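Local coordinates for proton-dependent oligopeptide transporter family protein (Xanthomonas campestris, PDB 6EI3) that probably couples proton movement to the uptake of peptides across the membrane, as a POT family transporter of the major facilitator superfamily, at residues R22-T31 with D307-R318. Sequence-based numbering, arbitrary orientation.
Sequences RNILVQFLIT and DQKASTWVLQGR
Val-26 and Ile-30 meet Leu-315 in a mostly buried, water-bridged helix-helix contact between short helices 25-30 and 312-317. It probably joins transmembrane helices 1 and 7, and so the two MFS halves, near one end. Each follows a break after a longer helix, 4-22 and 281-306. Their axes come within 9.4 Å and cross at -55°. CG1 of Val-26 lies 3.7 Å from CD2 of Leu-315, the two side chains crossing at about a right angle. The same leucine methyl touches CG1 of Ile-30. CG2 of Val-26 is anti to its carbonyl carbon, which turns it onto the backbone of Ala-310 and Ser-311.

At one end, CG2 of Ile-30 sits over one face of the Arg-318 guanidinium, 3.5 Å from CZ. The Gln-27 amide stands nearly upright to that guanidinium, 82° between planes. A water joins Gln-27 NE2 to Arg-318 NE, while Gln-27 OE1 hydrogen-bonds Ser-329.

Another water accepts from Val-26 N and donates to the carbonyls of Arg-22 and Ala-310, bridging the two backbones. At the far end Arg-22 grips Asn-23 OD1 side-on, with NE at 2.8 Å and NH2 at 3.1 Å. This should fix the guanidinium's rotation. Two further waters link it to Lys-309 and Asp-307, and Asp-307 OD2 hydrogen-bonds Asn-445.

Helix 40-60 packs beside both segments, with His-52 hydrogen-bonding Ser-311. Helices 363-389 and 400-424 pack against 307-318.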
loop_
_atom_site.group_PDB
_atom_site.type_symbol
_atom_site.label_atom_id
_atom_site.label_comp_id
_atom_site.label_asym_id
_atom_site.label_seq_id
_atom_site.Cartn_x
_atom_site.Cartn_y
_atom_site.Cartn_z
ATOM N N ARG A 22 11.119 2.601 -7.628
ATOM C CA ARG A 22 10.683 1.457 -6.814
ATOM C C ARG A 22 10.884 0.086 -7.497
ATOM O O ARG A 22 11.358 -0.859 -6.850
ATOM C CB ARG A 22 9.231 1.665 -6.384
ATOM C CG ARG A 22 8.815 0.914 -5.113
ATOM C CD ARG A 22 8.338 -0.508 -5.331
ATOM N NE ARG A 22 7.401 -0.688 -6.449
ATOM C CZ ARG A 22 6.075 -0.638 -6.348
ATOM N NH1 ARG A 22 5.499 -0.348 -5.186
ATOM N NH2 ARG A 22 5.316 -0.863 -7.406
ATOM N N ASN A 23 10.554 0.005 -8.803
ATOM C CA ASN A 23 10.579 -1.208 -9.624
ATOM C C ASN A 23 11.991 -1.641 -10.063
ATOM O O ASN A 23 12.132 -2.757 -10.550
ATOM C CB ASN A 23 9.598 -1.078 -10.837
ATOM C CG ASN A 23 8.147 -0.958 -10.393
ATOM O OD1 ASN A 23 7.839 -0.888 -9.201
ATOM N ND2 ASN A 23 7.219 -0.886 -11.325
ATOM N N ILE A 24 13.040 -0.823 -9.817
ATOM C CA ILE A 24 14.425 -1.253 -10.088
ATOM C C ILE A 24 15.212 -1.415 -8.792
ATOM O O ILE A 24 16.357 -1.855 -8.833
ATOM C CB ILE A 24 15.217 -0.357 -11.085
ATOM C CG1 ILE A 24 15.268 1.116 -10.632
ATOM C CG2 ILE A 24 14.695 -0.502 -12.479
ATOM C CD1 ILE A 24 16.582 1.836 -10.909
ATOM N N LEU A 25 14.634 -1.024 -7.653
ATOM C CA LEU A 25 15.363 -1.015 -6.383
ATOM C C LEU A 25 16.015 -2.366 -6.006
ATOM O O LEU A 25 17.206 -2.391 -5.697
ATOM C CB LEU A 25 14.481 -0.477 -5.222
ATOM C CG LEU A 25 15.190 -0.292 -3.840
ATOM C CD1 LEU A 25 16.434 0.629 -3.966
ATOM C CD2 LEU A 25 14.227 0.331 -2.809
ATOM N N VAL A 26 15.248 -3.466 -6.013
ATOM C CA VAL A 26 15.765 -4.793 -5.663
ATOM C C VAL A 26 16.824 -5.289 -6.683
ATOM O O VAL A 26 17.880 -5.772 -6.270
ATOM C CB VAL A 26 14.610 -5.794 -5.423
ATOM C CG1 VAL A 26 15.125 -7.222 -5.285
ATOM C CG2 VAL A 26 13.863 -5.418 -4.152
ATOM N N GLN A 27 16.557 -5.145 -8.005
ATOM C CA GLN A 27 17.516 -5.568 -9.023
ATOM C C GLN A 27 18.809 -4.760 -8.900
ATOM O O GLN A 27 19.892 -5.319 -9.046
ATOM C CB GLN A 27 16.920 -5.461 -10.435
ATOM C CG GLN A 27 17.856 -6.057 -11.514
ATOM C CD GLN A 27 17.151 -6.843 -12.591
ATOM O OE1 GLN A 27 15.953 -6.684 -12.842
ATOM N NE2 GLN A 27 17.894 -7.708 -13.269
ATOM N N PHE A 28 18.710 -3.453 -8.592
ATOM C CA PHE A 28 19.918 -2.668 -8.365
ATOM C C PHE A 28 20.611 -3.191 -7.084
ATOM O O PHE A 28 21.822 -3.406 -7.088
ATOM C CB PHE A 28 19.598 -1.150 -8.187
ATOM C CG PHE A 28 20.720 -0.418 -7.475
ATOM C CD1 PHE A 28 21.951 -0.222 -8.097
ATOM C CD2 PHE A 28 20.564 0.022 -6.163
ATOM C CE1 PHE A 28 23.008 0.396 -7.416
ATOM C CE2 PHE A 28 21.618 0.645 -5.487
ATOM C CZ PHE A 28 22.823 0.845 -6.121
ATOM N N LEU A 29 19.849 -3.346 -5.972
ATOM C CA LEU A 29 20.462 -3.735 -4.688
ATOM C C LEU A 29 21.205 -5.068 -4.686
ATOM O O LEU A 29 22.282 -5.158 -4.108
ATOM C CB LEU A 29 19.430 -3.722 -3.540
ATOM C CG LEU A 29 18.988 -2.327 -3.024
ATOM C CD1 LEU A 29 17.793 -2.461 -2.106
ATOM C CD2 LEU A 29 20.141 -1.585 -2.317
ATOM N N ILE A 30 20.636 -6.098 -5.311
ATOM C CA ILE A 30 21.164 -7.468 -5.252
ATOM C C ILE A 30 22.587 -7.609 -5.839
ATOM O O ILE A 30 23.312 -8.470 -5.372
ATOM C CB ILE A 30 20.146 -8.485 -5.834
ATOM C CG1 ILE A 30 20.361 -9.903 -5.250
ATOM C CG2 ILE A 30 20.067 -8.486 -7.369
ATOM C CD1 ILE A 30 20.025 -10.033 -3.761
ATOM N N THR A 31 23.020 -6.735 -6.766
ATOM C CA THR A 31 24.386 -6.799 -7.320
ATOM C C THR A 31 25.242 -5.630 -6.839
ATOM O O THR A 31 26.350 -5.431 -7.332
ATOM C CB THR A 31 24.368 -6.901 -8.860
ATOM O OG1 THR A 31 23.633 -5.799 -9.398
ATOM C CG2 THR A 31 23.811 -8.236 -9.355
ATOM N N ASP A 307 2.791 -6.662 -2.952
ATOM C CA ASP A 307 4.007 -5.825 -2.980
ATOM C C ASP A 307 5.317 -6.609 -3.242
ATOM O O ASP A 307 6.312 -6.014 -3.653
ATOM C CB ASP A 307 4.099 -4.941 -1.721
ATOM C CG ASP A 307 3.186 -3.711 -1.854
ATOM O OD1 ASP A 307 3.109 -3.141 -2.971
ATOM O OD2 ASP A 307 2.539 -3.334 -0.848
ATOM N N GLN A 308 5.285 -7.937 -3.095
ATOM C CA GLN A 308 6.441 -8.797 -3.368
ATOM C C GLN A 308 6.715 -9.008 -4.876
ATOM O O GLN A 308 7.734 -9.588 -5.227
ATOM C CB GLN A 308 6.311 -10.121 -2.628
ATOM C CG GLN A 308 6.592 -10.015 -1.141
ATOM C CD GLN A 308 6.559 -11.388 -0.528
ATOM O OE1 GLN A 308 7.528 -12.160 -0.616
ATOM N NE2 GLN A 308 5.408 -11.760 0.012
ATOM N N LYS A 309 5.870 -8.479 -5.768
ATOM C CA LYS A 309 6.176 -8.567 -7.206
ATOM C C LYS A 309 7.430 -7.713 -7.559
ATOM O O LYS A 309 8.128 -7.990 -8.551
ATOM C CB LYS A 309 4.958 -8.223 -8.080
ATOM C CG LYS A 309 4.463 -6.811 -7.951
ATOM C CD LYS A 309 3.037 -6.669 -8.485
ATOM C CE LYS A 309 2.658 -5.216 -8.613
ATOM N NZ LYS A 309 2.759 -4.496 -7.318
ATOM N N ALA A 310 7.734 -6.720 -6.701
ATOM C CA ALA A 310 8.879 -5.840 -6.897
ATOM C C ALA A 310 10.115 -6.361 -6.139
ATOM O O ALA A 310 11.171 -5.756 -6.210
ATOM C CB ALA A 310 8.523 -4.407 -6.459
ATOM N N SER A 311 9.984 -7.480 -5.420
ATOM C CA SER A 311 11.103 -7.984 -4.651
ATOM C C SER A 311 11.322 -9.476 -4.920
ATOM O O SER A 311 12.103 -9.820 -5.803
ATOM C CB SER A 311 10.920 -7.655 -3.170
ATOM O OG SER A 311 9.803 -8.320 -2.601
ATOM N N THR A 312 10.575 -10.347 -4.229
ATOM C CA THR A 312 10.625 -11.791 -4.397
ATOM C C THR A 312 10.478 -12.222 -5.886
ATOM O O THR A 312 11.233 -13.078 -6.341
ATOM C CB THR A 312 9.542 -12.431 -3.519
ATOM O OG1 THR A 312 9.742 -12.053 -2.144
ATOM C CG2 THR A 312 9.508 -13.942 -3.653
ATOM N N TRP A 313 9.508 -11.653 -6.627
ATOM C CA TRP A 313 9.327 -12.068 -8.031
ATOM C C TRP A 313 10.465 -11.599 -8.926
ATOM O O TRP A 313 10.837 -12.306 -9.864
ATOM C CB TRP A 313 7.994 -11.600 -8.592
ATOM C CG TRP A 313 6.781 -12.253 -7.979
ATOM C CD1 TRP A 313 6.700 -12.914 -6.787
ATOM C CD2 TRP A 313 5.453 -12.226 -8.517
ATOM N NE1 TRP A 313 5.410 -13.356 -6.579
ATOM C CE2 TRP A 313 4.618 -12.926 -7.617
ATOM C CE3 TRP A 313 4.898 -11.731 -9.708
ATOM C CZ2 TRP A 313 3.252 -13.117 -7.855
ATOM C CZ3 TRP A 313 3.547 -11.929 -9.957
ATOM C CH2 TRP A 313 2.741 -12.633 -9.048
ATOM N N VAL A 314 11.011 -10.413 -8.650
ATOM C CA VAL A 314 12.160 -9.903 -9.427
ATOM C C VAL A 314 13.354 -10.827 -9.230
ATOM O O VAL A 314 14.010 -11.203 -10.212
ATOM C CB VAL A 314 12.504 -8.415 -9.117
ATOM C CG1 VAL A 314 13.850 -8.027 -9.718
ATOM C CG2 VAL A 314 11.405 -7.479 -9.618
ATOM N N LEU A 315 13.618 -11.214 -7.965
ATOM C CA LEU A 315 14.725 -12.101 -7.596
ATOM C C LEU A 315 14.577 -13.455 -8.271
ATOM O O LEU A 315 15.572 -14.051 -8.649
ATOM C CB LEU A 315 14.816 -12.250 -6.071
ATOM C CG LEU A 315 15.233 -10.981 -5.321
ATOM C CD1 LEU A 315 14.980 -11.105 -3.820
ATOM C CD2 LEU A 315 16.698 -10.553 -5.663
ATOM N N GLN A 316 13.338 -13.941 -8.421
ATOM C CA GLN A 316 13.059 -15.179 -9.146
ATOM C C GLN A 316 13.349 -14.946 -10.634
ATOM O O GLN A 316 14.070 -15.728 -11.240
ATOM C CB GLN A 316 11.589 -15.628 -8.970
ATOM C CG GLN A 316 11.291 -16.916 -9.741
ATOM C CD GLN A 316 9.858 -17.358 -9.651
ATOM O OE1 GLN A 316 8.962 -16.740 -10.213
ATOM N NE2 GLN A 316 9.631 -18.488 -9.022
ATOM N N GLY A 317 12.786 -13.873 -11.192
ATOM C CA GLY A 317 12.935 -13.510 -12.601
ATOM C C GLY A 317 14.368 -13.494 -13.104
ATOM O O GLY A 317 14.649 -13.957 -14.211
ATOM N N ARG A 318 15.295 -12.994 -12.269
ATOM C CA ARG A 318 16.732 -12.885 -12.568
ATOM C C ARG A 318 17.380 -14.227 -12.897
ATOM O O ARG A 318 18.348 -14.249 -13.642
ATOM C CB ARG A 318 17.472 -12.245 -11.381
ATOM C CG ARG A 318 17.200 -10.740 -11.213
ATOM C CD ARG A 318 18.090 -10.155 -10.120
ATOM N NE ARG A 318 19.504 -10.117 -10.518
ATOM C CZ ARG A 318 20.469 -10.837 -9.952
ATOM N NH1 ARG A 318 20.199 -11.642 -8.931
ATOM N NH2 ARG A 318 21.716 -10.733 -10.381
HETATM O O HOH W 1 12.373 -3.434 -6.893
HETATM O O HOH W 2 2.525 -1.553 -7.467
HETATM O O HOH W 3 2.421 -0.856 -4.793
HETATM O O HOH W 4 20.520 -8.119 -12.349
#